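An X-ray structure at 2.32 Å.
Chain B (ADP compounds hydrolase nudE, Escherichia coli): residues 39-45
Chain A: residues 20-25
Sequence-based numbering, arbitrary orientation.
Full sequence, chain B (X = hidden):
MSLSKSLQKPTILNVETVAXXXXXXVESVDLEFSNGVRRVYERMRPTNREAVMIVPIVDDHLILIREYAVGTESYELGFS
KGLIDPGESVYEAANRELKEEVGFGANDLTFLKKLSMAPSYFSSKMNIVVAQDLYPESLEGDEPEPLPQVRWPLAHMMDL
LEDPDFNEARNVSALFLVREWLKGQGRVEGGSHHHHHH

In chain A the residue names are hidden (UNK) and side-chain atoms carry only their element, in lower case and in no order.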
ATOM      1  N   ARG B  39     -20.351   1.966  16.915  1.00 27.12           N
ATOM      2  CA  ARG B  39     -19.919   2.765  15.793  1.00 25.11           C
ATOM      3  C   ARG B  39     -20.433   2.170  14.470  1.00 25.72           C
ATOM      4  O   ARG B  39     -20.730   0.981  14.350  1.00 22.23           O
ATOM      5  CB  ARG B  39     -18.397   2.847  15.636  1.00 21.96           C
ATOM      6  CG  ARG B  39     -17.624   3.602  16.672  1.00 28.45           C
ATOM      7  CD  ARG B  39     -17.959   5.097  16.736  1.00 20.12           C
ATOM      8  NE  ARG B  39     -17.224   5.693  17.860  1.00 23.61           N
ATOM      9  CZ  ARG B  39     -15.943   6.054  17.787  1.00 27.52           C
ATOM     10  NH1 ARG B  39     -15.255   5.900  16.662  1.00 24.13           N
ATOM     11  NH2 ARG B  39     -15.348   6.555  18.850  1.00 22.10           N
ATOM     12  N   VAL B  40     -20.515   3.055  13.486  1.00 24.06           N
ATOM     13  CA  VAL B  40     -20.919   2.667  12.147  1.00 26.60           C
ATOM     14  C   VAL B  40     -19.705   2.897  11.229  1.00 26.46           C
ATOM     15  O   VAL B  40     -19.303   4.026  11.008  1.00 24.06           O
ATOM     16  CB  VAL B  40     -22.125   3.403  11.565  1.00 26.86           C
ATOM     17  CG1 VAL B  40     -22.380   2.881  10.135  1.00 17.68           C
ATOM     18  CG2 VAL B  40     -23.368   3.145  12.403  1.00 20.30           C
ATOM     19  N   TYR B  41     -19.044   1.818  10.843  1.00 27.68           N
ATOM     20  CA  TYR B  41     -17.883   1.955   9.967  1.00 28.69           C
ATOM     21  C   TYR B  41     -18.316   1.705   8.519  1.00 28.56           C
ATOM     22  O   TYR B  41     -19.331   1.078   8.257  1.00 30.24           O
ATOM     23  CB  TYR B  41     -16.779   0.973  10.312  1.00 27.41           C
ATOM     24  CG  TYR B  41     -15.854   1.286  11.453  1.00 26.82           C
ATOM     25  CD1 TYR B  41     -16.173   2.213  12.425  1.00 26.54           C
ATOM     26  CD2 TYR B  41     -14.649   0.592  11.592  1.00 26.55           C
ATOM     27  CE1 TYR B  41     -15.317   2.500  13.472  1.00 26.37           C
ATOM     28  CE2 TYR B  41     -13.797   0.842  12.651  1.00 28.85           C
ATOM     29  CZ  TYR B  41     -14.142   1.798  13.589  1.00 30.41           C
ATOM     30  OH  TYR B  41     -13.294   2.073  14.637  1.00 32.37           O
ATOM     31  N   GLU B  42     -17.495   2.183   7.596  1.00 30.57           N
ATOM     32  CA  GLU B  42     -17.756   1.968   6.177  1.00 30.13           C
ATOM     33  C   GLU B  42     -16.573   1.223   5.572  1.00 30.55           C
ATOM     34  O   GLU B  42     -15.419   1.469   5.937  1.00 31.09           O
ATOM     35  CB  GLU B  42     -18.016   3.262   5.427  1.00 33.92           C
ATOM     36  CG  GLU B  42     -19.444   3.769   5.545  1.00 30.14           C
ATOM     37  CD  GLU B  42     -19.723   4.893   4.565  1.00 37.04           C
ATOM     38  OE1 GLU B  42     -20.888   5.332   4.497  1.00 35.84           O
ATOM     39  OE2 GLU B  42     -18.778   5.320   3.871  1.00 33.31           O
ATOM     40  N   ARG B  43     -16.865   0.251   4.715  1.00 30.59           N
ATOM     41  CA  ARG B  43     -15.786  -0.501   4.086  1.00 30.60           C
ATOM     42  C   ARG B  43     -16.213  -0.915   2.667  1.00 31.70           C
ATOM     43  O   ARG B  43     -17.362  -0.779   2.284  1.00 25.76           O
ATOM     44  CB  ARG B  43     -15.440  -1.781   4.856  1.00 24.45           C
ATOM     45  CG  ARG B  43     -16.535  -2.838   4.725  1.00 23.49           C
ATOM     46  CD  ARG B  43     -16.252  -4.092   5.531  1.00 18.93           C
ATOM     47  NE  ARG B  43     -17.419  -4.988   5.429  1.00 20.01           N
ATOM     48  CZ  ARG B  43     -17.553  -6.094   6.144  1.00 19.35           C
ATOM     49  NH1 ARG B  43     -18.637  -6.843   6.005  1.00 17.76           N
ATOM     50  NH2 ARG B  43     -16.601  -6.439   7.009  1.00 15.61           N
ATOM     51  N   MET B  44     -15.238  -1.473   1.981  1.00 32.12           N
ATOM     52  CA  MET B  44     -15.412  -1.990   0.627  1.00 34.51           C
ATOM     53  C   MET B  44     -15.876  -3.430   0.771  1.00 37.71           C
ATOM     54  O   MET B  44     -15.303  -4.128   1.622  1.00 38.28           O
ATOM     55  CB  MET B  44     -14.055  -1.905  -0.082  1.00 32.15           C
ATOM     56  CG  MET B  44     -14.176  -1.322  -1.481  1.00 40.56           C
ATOM     57  SD  MET B  44     -15.306   0.080  -1.523  1.00 41.61           S
ATOM     58  CE  MET B  44     -14.173   1.429  -1.184  1.00 43.73           C
ATOM     59  N   ARG B  45     -16.928  -3.860   0.088  1.00 39.94           N
ATOM     60  CA  ARG B  45     -17.377  -5.248   0.281  1.00 43.64           C
ATOM     61  C   ARG B  45     -16.202  -6.223   0.256  1.00 44.68           C
ATOM     62  O   ARG B  45     -15.392  -6.250  -0.666  1.00 40.18           O
ATOM     63  CB  ARG B  45     -18.447  -5.636  -0.723  1.00 41.27           C
ATOM     64  CG  ARG B  45     -18.936  -7.072  -0.606  1.00 53.35           C
ATOM     65  CD  ARG B  45     -19.937  -7.409  -1.699  1.00 60.74           C
ATOM     66  NE  ARG B  45     -21.270  -6.906  -1.421  1.00 74.43           N
ATOM     67  CZ  ARG B  45     -22.250  -7.557  -0.808  1.00 78.76           C
ATOM     68  NH1 ARG B  45     -22.087  -8.801  -0.371  1.00 82.84           N
ATOM     69  NH2 ARG B  45     -23.417  -6.947  -0.638  1.00 76.12           N
TER
ATOM     70  N   UNK A  20     -21.878   7.843  -3.810  1.00 43.95           N
ATOM     71  CA  UNK A  20     -21.354   8.497  -2.616  1.00 48.53           C
ATOM     72  C   UNK A  20     -21.930   7.903  -1.341  1.00 48.56           C
ATOM     73  O   UNK A  20     -23.132   7.720  -1.202  1.00 48.01           O
ATOM     74  n   UNK A  20     -22.406  12.578  -4.011  1.00 80.94           N
ATOM     75  n   UNK A  20     -22.242  13.370  -1.852  1.00 84.68           N
ATOM     76  c   UNK A  20     -21.918  13.438  -3.137  1.00 83.48           C
ATOM     77  c   UNK A  20     -23.312  11.482  -3.813  1.00 76.25           C
ATOM     78  n   UNK A  20     -21.084  14.388  -3.552  1.00 84.60           N
ATOM     79  c   UNK A  20     -21.564  10.005  -2.710  1.00 50.51           C
ATOM     80  c   UNK A  20     -22.981  10.486  -2.735  1.00 65.69           C
ATOM     81  N   UNK A  21     -21.026   7.502  -0.451  1.00 47.58           N
ATOM     82  CA  UNK A  21     -21.405   6.947   0.845  1.00 48.91           C
ATOM     83  C   UNK A  21     -21.009   8.017   1.870  1.00 51.04           C
ATOM     84  O   UNK A  21     -20.570   9.082   1.435  1.00 50.44           O
ATOM     85  o   UNK A  21     -19.327   5.802   1.378  1.00 37.73           O
ATOM     86  c   UNK A  21     -20.720   5.633   1.165  1.00 40.71           C
ATOM     87  N   UNK A  22     -21.046   7.697   3.150  1.00 53.31           N
ATOM     88  CA  UNK A  22     -20.677   8.684   4.164  1.00 55.27           C
ATOM     89  C   UNK A  22     -19.188   8.984   4.133  1.00 52.56           C
ATOM     90  O   UNK A  22     -18.779  10.122   4.372  1.00 53.84           O
ATOM     91  c   UNK A  22     -21.136   8.240   5.552  1.00 61.18           C
ATOM     92  n   UNK A  22     -19.840   8.723   9.439  1.00 79.07           N
ATOM     93  c   UNK A  22     -22.100   8.963   7.762  1.00 76.03           C
ATOM     94  c   UNK A  22     -21.237   9.372   6.567  1.00 71.10           C
ATOM     95  n   UNK A  22     -21.606   7.719   8.349  1.00 81.00           N
ATOM     96  n   UNK A  22     -20.158   6.451   9.600  1.00 83.07           N
ATOM     97  c   UNK A  22     -20.537   7.636   9.134  1.00 82.16           C
ATOM     98  N   UNK A  23     -18.368   8.010   3.762  1.00 51.41           N
ATOM     99  CA  UNK A  23     -16.919   8.191   3.722  1.00 47.35           C
ATOM    100  C   UNK A  23     -16.309   8.086   2.343  1.00 45.77           C
ATOM    101  O   UNK A  23     -15.126   8.416   2.143  1.00 43.16           O
ATOM    102  c   UNK A  23     -14.425   5.784   5.608  1.00 55.47           C
ATOM    103  c   UNK A  23     -16.314   7.138   4.665  1.00 53.87           C
ATOM    104  c   UNK A  23     -14.807   6.971   4.732  1.00 56.99           C
ATOM    105  c   UNK A  23     -14.119   8.236   5.238  1.00 61.12           C
ATOM    106  N   UNK A  24     -17.063   7.627   1.338  1.00 42.70           N
ATOM    107  CA  UNK A  24     -16.535   7.478   0.001  1.00 39.16           C
ATOM    108  C   UNK A  24     -17.290   8.205  -1.099  1.00 36.87           C
ATOM    109  O   UNK A  24     -18.517   8.242  -1.139  1.00 37.37           O
ATOM    110  c   UNK A  24     -16.536   5.980  -0.412  1.00 37.43           C
ATOM    111  c   UNK A  24     -15.630   5.143   0.439  1.00 43.09           C
ATOM    112  c   UNK A  24     -15.318   3.639   2.288  1.00 45.38           C
ATOM    113  c   UNK A  24     -13.960   3.605   2.041  1.00 49.15           C
ATOM    114  c   UNK A  24     -16.140   4.407   1.494  1.00 36.75           C
ATOM    115  c   UNK A  24     -13.433   4.344   0.997  1.00 51.18           C
ATOM    116  c   UNK A  24     -14.263   5.116   0.205  1.00 45.40           C
ATOM    117  N   UNK A  25     -16.519   8.750  -2.051  1.00 32.63           N
ATOM    118  CA  UNK A  25     -17.143   9.404  -3.192  1.00 35.18           C
ATOM    119  C   UNK A  25     -16.441   8.913  -4.454  1.00 33.36           C
ATOM    120  O   UNK A  25     -15.270   9.184  -4.700  1.00 33.34           O
ATOM    121  c   UNK A  25     -17.355  10.901  -3.107  1.00 37.53           C
ATOM    122  c   UNK A  25     -16.489  11.604  -2.104  1.00 35.50           C
ATOM    123  o   UNK A  25     -17.210  11.513  -4.409  1.00 41.58           O
TER
HETATM  124  O   HOH W   1     -22.334   4.737   6.918  1.00 54.41           O

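Position 20 of chain A carries seven side-chain atoms: three carbons, a nitrogen, and then a carbon bearing two more nitrogens. This unbranched run ending in a guanidinium identifies arginine, A:Arg20. Its side chain is out of reach of the chain B stretch and takes no part in the contact.

Position 21 has only two side-chain atoms, one carbon and one oxygen. The oxygen lies 2.6 Å from OE2 of B:Glu42, and a carbon with a single terminal oxygen leaves serine, A:Ser21. Its OG donates a hydrogen bond to that carboxylate oxygen, and its chi1 is in the p well.

Position 22 repeats the pattern of three carbons, a nitrogen and a carbon with two nitrogens, and one terminal nitrogen lies 2.9 Å from O of B:Val40. The residue is arginine, A:Arg22. The carbonyl oxygen sits at the edge of the guanidinium, near its plane, although the side chain is poorly ordered. The backbone N of A:Arg22 donates to OE1 of B:Glu42 at 2.7 Å.

At position 23 four carbons fork at the second, without any polar atom; CB lies 3.2 Å from OE2 of B:Glu42. This is leucine, A:Leu23, whose backbone N donates to the same OE2 at 2.7 Å.

Position 24 shows one carbon followed by a six-carbon ring with no hydroxyl, and the methyl CE of B:Met44 packs over one face of it. The residue is phenylalanine, A:Phe24. CE of B:Met44 lies 3.9 Å from the centroid of the A:Phe24 ring in a CH-pi contact, and 3.7 Å from its CE1.

Position 25 has a first carbon carrying one oxygen and one carbon, the branched pattern of threonine, A:Thr25. It is out of reach of the chain B stretch.

The contact centres on B:Glu42, which projects from a strand toward a turn of the other copy. Its carboxylate accepts two backbone N-H groups and a hydroxyl, so that OE1 serves A:Arg22 while OE2 serves both A:Ser21 and A:Leu23. The turn is braced internally: N of A:Ser21 donates to O of A:Phe24 at 2.7 Å, and N of A:Phe24 donates to OG of A:Ser21 at 2.9 Å, so the serine hydroxyl links the turn to the carboxylate. A water donates to OE1 of B:Glu42 at 2.9 Å and accepts a weak hydrogen bond from NE of A:Arg22 at 3.4 Å. Beside this polar cluster, B:Met44 and A:Phe24 add an apolar patch.

Chain A, residues 20-25: RSRLFT
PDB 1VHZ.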